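Local coordinates for DUF411 domain-containing protein (PDB 6WIS) that binds copper in a cysteine-bridged tetranuclear cluster, also holds zinc ions, and probably serves in bacterial copper resistance, at residues G93-E98 and D104-V109. Numbering follows the deposited sequence.
Sequences GSPGME and DAYQVV. With CU (copper (II) ion), chain F; ZN (zinc ion), chain J.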
loop_
_atom_site.group_PDB
_atom_site.type_symbol
_atom_site.label_atom_id
_atom_site.label_comp_id
_atom_site.label_asym_id
_atom_site.label_seq_id
_atom_site.Cartn_x
_atom_site.Cartn_y
_atom_site.Cartn_z
ATOM N N GLY A 93 -12.888 4.503 3.963
ATOM C CA GLY A 93 -12.923 3.507 5.010
ATOM C C GLY A 93 -11.658 2.681 5.137
ATOM O O GLY A 93 -11.470 2.014 6.162
ATOM N N SER A 94 -10.791 2.702 4.131
ATOM C CA SER A 94 -9.497 2.053 4.273
ATOM C C SER A 94 -8.614 2.891 5.195
ATOM O O SER A 94 -8.876 4.084 5.402
ATOM C CB SER A 94 -8.854 1.847 2.901
ATOM O OG SER A 94 -8.539 3.080 2.266
ATOM N N PRO A 95 -7.566 2.298 5.772
ATOM C CA PRO A 95 -6.772 3.037 6.775
ATOM C C PRO A 95 -6.092 4.257 6.171
ATOM O O PRO A 95 -5.422 4.174 5.136
ATOM C CB PRO A 95 -5.742 2.009 7.266
ATOM C CG PRO A 95 -6.232 0.669 6.805
ATOM C CD PRO A 95 -7.140 0.887 5.628
ATOM N N GLY A 96 -6.259 5.399 6.835
ATOM C CA GLY A 96 -5.795 6.662 6.304
ATOM C C GLY A 96 -6.782 7.351 5.388
ATOM O O GLY A 96 -6.596 8.531 5.084
HETATM N N MSE A 97 -7.843 6.663 4.982
HETATM C CA MSE A 97 -8.921 7.211 4.149
HETATM C C MSE A 97 -10.251 7.114 4.913
HETATM O O MSE A 97 -11.322 7.146 4.331
HETATM C CB MSE A 97 -9.023 6.448 2.818
HETATM C CG MSE A 97 -8.121 6.988 1.622
HETATM SE SE MSE A 97 -8.562 8.847 1.110
HETATM C CE MSE A 97 -10.420 8.442 0.573
ATOM N N GLU A 98 -10.212 6.965 6.232
ATOM C CA GLU A 98 -11.459 6.696 6.936
ATOM C C GLU A 98 -12.219 8.003 7.176
ATOM O O GLU A 98 -11.629 9.029 7.545
ATOM C CB GLU A 98 -11.200 5.944 8.243
ATOM C CG GLU A 98 -10.697 6.758 9.377
ATOM C CD GLU A 98 -9.218 7.078 9.295
ATOM O OE1 GLU A 98 -8.509 6.719 8.313
ATOM O OE2 GLU A 98 -8.783 7.714 10.260
ATOM N N ASP A 104 -16.243 2.273 1.204
ATOM C CA ASP A 104 -16.265 1.575 -0.076
ATOM C C ASP A 104 -15.736 0.162 0.136
ATOM O O ASP A 104 -14.649 -0.020 0.690
ATOM C CB ASP A 104 -15.401 2.299 -1.112
ATOM C CG ASP A 104 -15.953 3.658 -1.503
ATOM O OD1 ASP A 104 -17.133 3.716 -1.909
ATOM O OD2 ASP A 104 -15.199 4.660 -1.422
ATOM N N ALA A 105 -16.496 -0.838 -0.287
ATOM C CA ALA A 105 -15.955 -2.189 -0.329
ATOM C C ALA A 105 -14.618 -2.197 -1.068
ATOM O O ALA A 105 -14.442 -1.485 -2.056
ATOM C CB ALA A 105 -16.954 -3.128 -1.018
ATOM N N TYR A 106 -13.670 -3.008 -0.598
ATOM C CA TYR A 106 -12.383 -3.097 -1.289
ATOM C C TYR A 106 -11.684 -4.397 -0.921
ATOM O O TYR A 106 -12.028 -5.059 0.060
ATOM C CB TYR A 106 -11.471 -1.888 -0.981
ATOM C CG TYR A 106 -10.893 -1.828 0.436
ATOM C CD1 TYR A 106 -11.622 -1.266 1.481
ATOM C CD2 TYR A 106 -9.602 -2.303 0.710
ATOM C CE1 TYR A 106 -11.096 -1.205 2.768
ATOM C CE2 TYR A 106 -9.059 -2.250 2.004
ATOM C CZ TYR A 106 -9.810 -1.696 3.017
ATOM O OH TYR A 106 -9.295 -1.624 4.285
ATOM N N GLN A 107 -10.700 -4.752 -1.740
ATOM C CA GLN A 107 -9.845 -5.905 -1.510
ATOM C C GLN A 107 -8.387 -5.458 -1.493
ATOM O O GLN A 107 -8.005 -4.476 -2.143
ATOM C CB GLN A 107 -10.032 -6.974 -2.601
ATOM C CG GLN A 107 -11.492 -7.341 -2.912
ATOM C CD GLN A 107 -11.633 -8.182 -4.181
ATOM O OE1 GLN A 107 -11.117 -7.825 -5.241
ATOM N NE2 GLN A 107 -12.330 -9.299 -4.074
ATOM N N VAL A 108 -7.581 -6.169 -0.728
ATOM C CA VAL A 108 -6.133 -6.086 -0.847
ATOM C C VAL A 108 -5.697 -7.194 -1.803
ATOM O O VAL A 108 -5.933 -8.380 -1.549
ATOM C CB VAL A 108 -5.451 -6.234 0.523
ATOM C CG1 VAL A 108 -3.932 -6.260 0.331
ATOM C CG2 VAL A 108 -5.885 -5.098 1.464
ATOM N N VAL A 109 -5.094 -6.815 -2.918
ATOM C CA VAL A 109 -4.801 -7.742 -4.003
ATOM C C VAL A 109 -3.299 -8.043 -4.000
ATOM O O VAL A 109 -2.471 -7.165 -4.268
ATOM C CB VAL A 109 -5.266 -7.172 -5.346
ATOM C CG1 VAL A 109 -5.019 -8.182 -6.475
ATOM C CG2 VAL A 109 -6.747 -6.766 -5.273
HETATM CU CU CU F . -7.103 9.757 -0.573
HETATM ZN ZN ZN J . -6.504 7.923 10.263
HETATM O O HOH W 1 -11.007 -1.033 6.453
#
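Ser94 rests its CB over one face of the Tyr106 ring, 4.1 Å from the ring centroid and 28° off the normal, which meets the geometry of a CH-pi contact. The closest ring atom is CZ, 3.7 Å from Ser94 CB, so the serine sits toward the hydroxyl end of the ring; there the CD of Pro95 also approaches, 3.6 Å from Tyr106 OH. A water whose oxygen lies in the ring plane, 2.8 Å from Tyr106 OH, donates to Gly93 O and so bridges the two segments. The tyrosine therefore meets the loop by one face and its hydroxyl. The backbone turns the CA-CB bond of Ser94 toward the ring, while chi1 of 65° takes OG to the carbonyl O of Pro91, to which it is hydrogen-bonded. The loop is shaped by a type II turn from Ser94 to Met97, closed by a hydrogen bond from Met97 N to Ser94 O at 2.8 Å, with Gly96 taking the positive phi (87°) of its third position. At the end of the turn Met97, a selenomethionine, binds copper through SE at 2.4 Å together with Cys15 and Met90, and just after it Glu98 binds zinc through OE2 at 2.3 Å with Asp18 and His22. On the other segment, Tyr106 stacks with Tyr123 of the neighbouring strand 117-123. The arrangement packs a metal-ligand loop, carrying a methionine of the tetranuclear copper cluster, against the start of strand 106-111 in the mixed sheet.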